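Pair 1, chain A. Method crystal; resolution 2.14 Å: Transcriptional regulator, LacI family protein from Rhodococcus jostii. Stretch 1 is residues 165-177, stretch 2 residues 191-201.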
# COMPACT_ATOMS: atom_id res chain seq x y z
N GLY A 165 -6.70 -6.30 18.43
CA GLY A 165 -6.87 -6.02 17.02
C GLY A 165 -5.71 -6.49 16.19
O GLY A 165 -5.30 -7.65 16.26
N GLY A 166 -5.16 -5.57 15.40
CA GLY A 166 -4.04 -5.89 14.54
C GLY A 166 -3.67 -4.65 13.75
O GLY A 166 -4.04 -3.54 14.16
N THR A 167 -2.98 -4.83 12.63
CA THR A 167 -2.54 -3.72 11.79
C THR A 167 -3.28 -3.61 10.46
O THR A 167 -2.98 -2.72 9.67
CB THR A 167 -1.04 -3.84 11.46
OG1 THR A 167 -0.84 -5.02 10.67
CG2 THR A 167 -0.21 -3.95 12.73
N THR A 168 -4.23 -4.50 10.21
CA THR A 168 -4.93 -4.47 8.93
C THR A 168 -6.39 -4.06 9.06
O THR A 168 -6.95 -4.03 10.16
CB THR A 168 -4.90 -5.84 8.23
OG1 THR A 168 -5.81 -6.73 8.89
CG2 THR A 168 -3.49 -6.44 8.29
N GLU A 169 -7.00 -3.75 7.92
CA GLU A 169 -8.40 -3.34 7.89
C GLU A 169 -9.34 -4.39 8.48
O GLU A 169 -10.37 -4.06 9.06
CB GLU A 169 -8.84 -2.99 6.46
CG GLU A 169 -7.96 -1.97 5.75
CD GLU A 169 -6.80 -2.59 4.98
OE1 GLU A 169 -6.34 -3.68 5.36
OE2 GLU A 169 -6.33 -1.98 3.99
N THR A 170 -8.98 -5.67 8.32
CA THR A 170 -9.82 -6.75 8.83
C THR A 170 -9.98 -6.73 10.35
O THR A 170 -11.08 -6.94 10.87
CB THR A 170 -9.28 -8.12 8.42
OG1 THR A 170 -9.17 -8.17 6.99
CG2 THR A 170 -10.23 -9.23 8.89
N GLU A 171 -8.88 -6.49 11.06
CA GLU A 171 -8.95 -6.45 12.52
C GLU A 171 -9.72 -5.21 12.94
O GLU A 171 -10.43 -5.20 13.96
CB GLU A 171 -7.55 -6.43 13.14
CG GLU A 171 -6.81 -7.75 13.07
CD GLU A 171 -6.19 -8.01 11.72
OE1 GLU A 171 -5.39 -7.15 11.28
OE2 GLU A 171 -6.50 -9.05 11.11
N GLY A 172 -9.58 -4.15 12.15
CA GLY A 172 -10.29 -2.93 12.47
C GLY A 172 -11.78 -3.24 12.43
O GLY A 172 -12.51 -2.95 13.37
N ALA A 173 -12.22 -3.87 11.34
CA ALA A 173 -13.62 -4.22 11.16
C ALA A 173 -14.12 -5.17 12.25
O ALA A 173 -15.15 -4.93 12.87
CB ALA A 173 -13.82 -4.84 9.79
N GLU A 174 -13.38 -6.25 12.47
CA GLU A 174 -13.78 -7.22 13.49
C GLU A 174 -13.84 -6.59 14.87
O GLU A 174 -14.82 -6.76 15.60
CB GLU A 174 -12.84 -8.43 13.49
CG GLU A 174 -13.15 -9.44 12.40
CD GLU A 174 -14.59 -9.97 12.50
OE1 GLU A 174 -14.88 -10.71 13.46
OE2 GLU A 174 -15.42 -9.64 11.62
N GLY A 175 -12.80 -5.85 15.22
CA GLY A 175 -12.79 -5.19 16.51
C GLY A 175 -13.97 -4.26 16.68
O GLY A 175 -14.55 -4.19 17.75
N MSE A 176 -14.33 -3.54 15.63
CA MSE A 176 -15.45 -2.60 15.70
C MSE A 176 -16.76 -3.37 15.86
O MSE A 176 -17.65 -2.94 16.59
CB MSE A 176 -15.49 -1.71 14.46
CG MSE A 176 -16.48 -0.53 14.53
SE MSE A 176 -16.14 0.72 16.01
CE MSE A 176 -14.34 0.23 16.42
N HIS A 177 -16.85 -4.50 15.17
CA HIS A 177 -18.03 -5.35 15.24
C HIS A 177 -18.19 -5.80 16.69
O HIS A 177 -19.27 -5.67 17.28
CB HIS A 177 -17.84 -6.56 14.33
CG HIS A 177 -18.93 -7.58 14.45
ND1 HIS A 177 -20.25 -7.30 14.17
CD2 HIS A 177 -18.89 -8.87 14.85
CE1 HIS A 177 -20.98 -8.38 14.40
NE2 HIS A 177 -20.18 -9.35 14.81
N ALA A 191 -8.08 3.51 17.01
CA ALA A 191 -7.54 2.33 16.34
C ALA A 191 -6.03 2.29 16.47
O ALA A 191 -5.39 3.32 16.63
CB ALA A 191 -7.95 2.33 14.87
N PHE A 192 -5.45 1.09 16.37
CA PHE A 192 -4.00 0.93 16.50
C PHE A 192 -3.27 1.79 15.47
O PHE A 192 -2.33 2.50 15.81
CB PHE A 192 -3.59 -0.53 16.32
CG PHE A 192 -2.11 -0.75 16.37
CD1 PHE A 192 -1.40 -0.48 17.53
CD2 PHE A 192 -1.42 -1.18 15.24
CE1 PHE A 192 -0.02 -0.64 17.57
CE2 PHE A 192 -0.04 -1.35 15.28
CZ PHE A 192 0.67 -1.08 16.44
N ASN A 193 -3.69 1.70 14.21
CA ASN A 193 -3.10 2.50 13.14
C ASN A 193 -4.16 2.87 12.09
O ASN A 193 -5.29 2.40 12.16
CB ASN A 193 -1.89 1.78 12.49
CG ASN A 193 -2.27 0.54 11.66
OD1 ASN A 193 -3.44 0.25 11.41
ND2 ASN A 193 -1.26 -0.18 11.20
N ASP A 194 -3.78 3.72 11.13
CA ASP A 194 -4.68 4.16 10.07
C ASP A 194 -5.33 3.04 9.26
O ASP A 194 -6.51 3.13 8.89
CB ASP A 194 -3.95 5.09 9.10
CG ASP A 194 -3.52 6.40 9.74
OD1 ASP A 194 -4.01 6.73 10.85
OD2 ASP A 194 -2.71 7.11 9.12
N ARG A 195 -4.57 2.00 8.94
CA ARG A 195 -5.12 0.88 8.17
C ARG A 195 -6.19 0.17 8.98
O ARG A 195 -7.20 -0.28 8.43
CB ARG A 195 -4.02 -0.10 7.77
CG ARG A 195 -4.53 -1.26 6.93
CD ARG A 195 -3.39 -2.11 6.39
NE ARG A 195 -2.98 -1.67 5.07
CZ ARG A 195 -1.96 -2.18 4.40
NH1 ARG A 195 -1.23 -3.16 4.94
NH2 ARG A 195 -1.66 -1.74 3.18
N CYS A 196 -5.98 0.07 10.29
CA CYS A 196 -6.95 -0.56 11.18
C CYS A 196 -8.19 0.33 11.23
O CYS A 196 -9.33 -0.16 11.21
CB CYS A 196 -6.35 -0.69 12.58
SG CYS A 196 -7.43 -1.43 13.79
N ALA A 197 -7.97 1.64 11.31
CA ALA A 197 -9.05 2.62 11.36
C ALA A 197 -9.87 2.56 10.07
O ALA A 197 -11.08 2.72 10.08
CB ALA A 197 -8.48 4.04 11.57
N THR A 198 -9.19 2.32 8.96
CA THR A 198 -9.90 2.22 7.68
C THR A 198 -10.98 1.14 7.76
O THR A 198 -12.08 1.33 7.23
CB THR A 198 -8.94 1.89 6.52
OG1 THR A 198 -8.07 3.00 6.28
CG2 THR A 198 -9.74 1.61 5.25
N GLY A 199 -10.68 0.03 8.43
CA GLY A 199 -11.65 -1.04 8.57
C GLY A 199 -12.78 -0.68 9.52
O GLY A 199 -13.92 -1.13 9.35
N VAL A 200 -12.45 0.12 10.52
CA VAL A 200 -13.42 0.57 11.51
C VAL A 200 -14.45 1.45 10.80
O VAL A 200 -15.64 1.29 11.00
CB VAL A 200 -12.74 1.38 12.63
CG1 VAL A 200 -13.79 1.99 13.55
CG2 VAL A 200 -11.77 0.47 13.41
N LEU A 201 -13.96 2.39 9.99
CA LEU A 201 -14.82 3.30 9.25
C LEU A 201 -15.66 2.55 8.22
O LEU A 201 -16.83 2.87 8.02
CB LEU A 201 -13.99 4.36 8.53
CG LEU A 201 -13.24 5.37 9.40
CD1 LEU A 201 -12.29 6.18 8.53
CD2 LEU A 201 -14.24 6.28 10.10

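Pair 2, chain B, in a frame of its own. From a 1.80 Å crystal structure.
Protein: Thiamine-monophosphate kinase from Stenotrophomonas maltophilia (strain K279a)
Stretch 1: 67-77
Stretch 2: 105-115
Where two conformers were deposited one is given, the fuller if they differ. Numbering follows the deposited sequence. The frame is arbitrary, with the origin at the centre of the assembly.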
# COMPACT_ATOMS: atom_id res chain seq x y z
N ARG B 67 11.81 15.92 10.32
CA ARG B 67 11.07 15.60 11.54
C ARG B 67 9.84 14.74 11.24
O ARG B 67 9.29 14.76 10.14
CB ARG B 67 10.63 16.89 12.25
CG ARG B 67 11.80 17.74 12.76
CD ARG B 67 12.50 17.10 13.92
NE ARG B 67 11.63 17.05 15.09
CZ ARG B 67 11.46 18.05 15.94
NH1 ARG B 67 12.11 19.20 15.76
NH2 ARG B 67 10.65 17.90 16.98
N ALA B 68 9.41 13.99 12.26
CA ALA B 68 8.29 13.05 12.10
C ALA B 68 7.03 13.71 11.53
O ALA B 68 6.38 13.16 10.64
CB ALA B 68 7.99 12.41 13.46
N PHE B 69 6.65 14.89 12.05
CA PHE B 69 5.45 15.55 11.53
C PHE B 69 5.56 15.78 10.03
O PHE B 69 4.59 15.56 9.29
CB PHE B 69 5.23 16.88 12.27
CG PHE B 69 4.03 17.66 11.79
CD1 PHE B 69 4.10 18.48 10.68
CD2 PHE B 69 2.84 17.62 12.50
CE1 PHE B 69 3.00 19.19 10.25
CE2 PHE B 69 1.73 18.34 12.10
CZ PHE B 69 1.81 19.12 10.97
N ASP B 70 6.71 16.23 9.56
CA ASP B 70 6.86 16.53 8.14
C ASP B 70 6.88 15.27 7.29
O ASP B 70 6.39 15.28 6.15
CB ASP B 70 8.13 17.36 7.96
CG ASP B 70 8.09 18.62 8.80
OD1 ASP B 70 7.01 19.25 8.84
OD2 ASP B 70 9.11 18.97 9.45
N ILE B 71 7.45 14.19 7.82
CA ILE B 71 7.39 12.91 7.12
C ILE B 71 5.94 12.45 6.99
O ILE B 71 5.52 11.97 5.93
CB ILE B 71 8.25 11.86 7.85
CG1 ILE B 71 9.72 12.29 7.83
CG2 ILE B 71 8.12 10.52 7.16
CD1 ILE B 71 10.59 11.40 8.71
N GLY B 72 5.16 12.58 8.06
CA GLY B 72 3.76 12.20 8.00
C GLY B 72 2.97 13.02 6.99
O GLY B 72 2.20 12.48 6.19
N TRP B 73 3.18 14.33 7.00
CA TRP B 73 2.52 15.20 6.02
C TRP B 73 2.91 14.83 4.59
O TRP B 73 2.06 14.57 3.73
CB TRP B 73 2.88 16.66 6.32
CG TRP B 73 2.24 17.69 5.40
CD1 TRP B 73 2.55 17.93 4.08
CD2 TRP B 73 1.21 18.62 5.74
NE1 TRP B 73 1.77 18.96 3.59
CE2 TRP B 73 0.94 19.40 4.59
CE3 TRP B 73 0.50 18.88 6.92
CZ2 TRP B 73 -0.02 20.40 4.58
CZ3 TRP B 73 -0.47 19.88 6.90
CH2 TRP B 73 -0.72 20.62 5.73
N LYS B 74 4.22 14.79 4.32
CA LYS B 74 4.66 14.66 2.94
C LYS B 74 4.33 13.28 2.38
O LYS B 74 3.96 13.17 1.20
CB LYS B 74 6.16 14.95 2.83
CG LYS B 74 6.63 14.94 1.38
CD LYS B 74 7.96 15.68 1.19
CE LYS B 74 8.27 15.79 -0.30
NZ LYS B 74 9.52 16.54 -0.59
N THR B 75 4.40 12.23 3.22
CA THR B 75 4.06 10.90 2.73
C THR B 75 2.64 10.87 2.16
O THR B 75 2.41 10.36 1.06
CB THR B 75 4.24 9.87 3.86
OG1 THR B 75 5.62 9.83 4.24
CG2 THR B 75 3.88 8.48 3.37
N LEU B 76 1.69 11.48 2.87
CA LEU B 76 0.33 11.54 2.34
C LEU B 76 0.22 12.54 1.19
O LEU B 76 -0.53 12.29 0.23
CB LEU B 76 -0.64 11.91 3.46
CG LEU B 76 -2.11 12.09 3.08
CD1 LEU B 76 -2.70 10.80 2.48
CD2 LEU B 76 -2.89 12.51 4.33
N ALA B 77 0.92 13.67 1.26
CA ALA B 77 0.79 14.69 0.23
C ALA B 77 1.15 14.16 -1.15
O ALA B 77 0.53 14.55 -2.15
CB ALA B 77 1.67 15.90 0.58
N ASP B 105 6.85 8.22 20.73
CA ASP B 105 6.75 9.64 20.47
C ASP B 105 6.90 9.97 18.99
O ASP B 105 6.27 10.90 18.50
CB ASP B 105 7.78 10.40 21.29
CG ASP B 105 7.34 10.57 22.73
OD1 ASP B 105 6.36 9.89 23.13
OD2 ASP B 105 7.94 11.38 23.44
N TRP B 106 7.74 9.22 18.27
CA TRP B 106 7.87 9.50 16.84
C TRP B 106 6.58 9.20 16.10
O TRP B 106 6.14 9.99 15.27
CB TRP B 106 9.04 8.70 16.26
CG TRP B 106 9.38 9.08 14.86
CD1 TRP B 106 10.37 9.94 14.46
CD2 TRP B 106 8.77 8.59 13.66
NE1 TRP B 106 10.41 10.02 13.10
CE2 TRP B 106 9.43 9.21 12.58
CE3 TRP B 106 7.73 7.70 13.40
CZ2 TRP B 106 9.08 8.96 11.26
CZ3 TRP B 106 7.38 7.45 12.07
CH2 TRP B 106 8.04 8.09 11.03
N ILE B 107 5.94 8.07 16.40
CA ILE B 107 4.73 7.71 15.68
C ILE B 107 3.62 8.70 15.97
O ILE B 107 2.83 9.04 15.09
CB ILE B 107 4.31 6.27 16.03
CG1 ILE B 107 5.29 5.27 15.42
CG2 ILE B 107 2.94 5.96 15.45
CD1 ILE B 107 5.02 3.84 15.88
N GLU B 108 3.53 9.17 17.22
CA GLU B 108 2.51 10.16 17.56
C GLU B 108 2.71 11.45 16.76
O GLU B 108 1.75 12.05 16.27
CB GLU B 108 2.54 10.44 19.06
CG GLU B 108 1.49 11.42 19.56
CD GLU B 108 1.25 11.31 21.07
OE1 GLU B 108 2.22 11.35 21.85
OE2 GLU B 108 0.07 11.19 21.47
N ALA B 109 3.96 11.89 16.63
CA ALA B 109 4.27 13.09 15.87
C ALA B 109 4.06 12.88 14.39
O ALA B 109 3.59 13.79 13.68
CB ALA B 109 5.72 13.51 16.13
N PHE B 110 4.42 11.71 13.88
CA PHE B 110 4.10 11.38 12.50
C PHE B 110 2.59 11.46 12.29
O PHE B 110 2.13 12.02 11.29
CB PHE B 110 4.62 9.97 12.18
CG PHE B 110 4.13 9.43 10.87
CD1 PHE B 110 2.89 8.82 10.77
CD2 PHE B 110 4.91 9.51 9.76
CE1 PHE B 110 2.44 8.32 9.56
CE2 PHE B 110 4.45 9.03 8.54
CZ PHE B 110 3.22 8.43 8.45
N GLY B 111 1.82 10.93 13.24
CA GLY B 111 0.37 10.97 13.10
C GLY B 111 -0.16 12.39 13.08
O GLY B 111 -1.09 12.71 12.34
N ASP B 112 0.44 13.27 13.89
CA ASP B 112 0.07 14.68 13.84
C ASP B 112 0.10 15.21 12.42
O ASP B 112 -0.84 15.87 11.96
CB ASP B 112 1.01 15.51 14.72
CG ASP B 112 0.71 15.42 16.19
OD1 ASP B 112 -0.35 14.88 16.57
OD2 ASP B 112 1.55 15.91 16.96
N GLY B 113 1.18 14.93 11.68
CA GLY B 113 1.31 15.50 10.36
C GLY B 113 0.43 14.82 9.34
O GLY B 113 -0.16 15.48 8.48
N PHE B 114 0.32 13.50 9.47
CA PHE B 114 -0.56 12.73 8.61
C PHE B 114 -2.00 13.22 8.72
O PHE B 114 -2.64 13.55 7.72
CB PHE B 114 -0.45 11.25 8.96
CG PHE B 114 -1.07 10.34 7.95
CD1 PHE B 114 -2.41 10.03 8.02
CD2 PHE B 114 -0.32 9.83 6.90
CE1 PHE B 114 -3.00 9.22 7.08
CE2 PHE B 114 -0.91 9.01 5.96
CZ PHE B 114 -2.24 8.71 6.06
N PHE B 115 -2.53 13.28 9.96
CA PHE B 115 -3.91 13.68 10.15
C PHE B 115 -4.11 15.16 9.89
O PHE B 115 -5.19 15.56 9.45
CB PHE B 115 -4.40 13.35 11.56
CG PHE B 115 -4.49 11.88 11.84
CD1 PHE B 115 -5.28 11.06 11.04
CD2 PHE B 115 -3.76 11.31 12.88
CE1 PHE B 115 -5.37 9.69 11.30
CE2 PHE B 115 -3.85 9.94 13.16
CZ PHE B 115 -4.66 9.13 12.36

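The sharpest difference lies at one matched position beside the crossing: pair 1 meets the second helix there with a carboxylate, Glu A169, and pair 2 with an aromatic ring, Phe B69. Glu A169 OE2 lies 3.5 Å from Arg A195 NE in a salt bridge, but well out of the guanidinium plane, so charge alone links them and no N-H points at the oxygen. In pair 2, Arg A195 is replaced by Ala B109, and the ring of Phe B69 reaches over the neighbouring turn instead, with Gly B113 CA over one face, 3.5 Å from the ring centroid.

Beneath these side chains the backbones are nearly the same, superposing with an RMSD of 0.5 Å over 14 central residues. The helices cross at -47° in pair 1 and -42° in pair 2, with axes approaching to 6.2 and 6.4 Å. Such closeness rests on two matched glycines, Gly A172 with Gly B72 and Gly A199 with Gly B113. A CB on any of the four would point toward the other helix and clash: on Gly A199 it would sit 1.8 Å from Glu A169 O, on Gly B113 1.9 Å from Phe B69 O. Bare CA-H groups therefore meet carbonyls, as in Gly A199 CA to Glu A169 O at 3.3 Å and Gly B113 CA to Phe B69 O at 3.5 Å.

Around the other glycine the pairs diverge. Gly A172 CA makes a CA-H...O contact with Cys A196 O, at 3.2 Å. Phe B110 takes the place of Cys A196, and its ring spreads under Gly B72, whose CA lies over one face, 3.7 Å from the centroid.

Further along, Met A176, a selenomethionine, matches Leu B76, and Val A200 matches Phe B114. Both combinations are apolar: Met A176 CE touches Val A200 CG1 at 3.4 Å, whereas Leu B76 CD2 lies over the face of the Phe B114 ring, 4.2 Å from its centroid.

At the start of the first helix, Thr A168 and Ala B68 match more loosely, their CA atoms 1.3 Å apart. Thr A168 is the N-cap, its CB directed away from the second stretch; Ala B68 is already helical and points its CB toward the second helix, over the face of Trp B106, 3.5 Å from the five-membered ring centroid. Pair 1 adds one weak hydrogen bond across the stretches, Asn A193 ND2 to Thr A167 O at 3.4 Å; pair 2 has none. The buried areas are nevertheless similar, 615 and 600 Å².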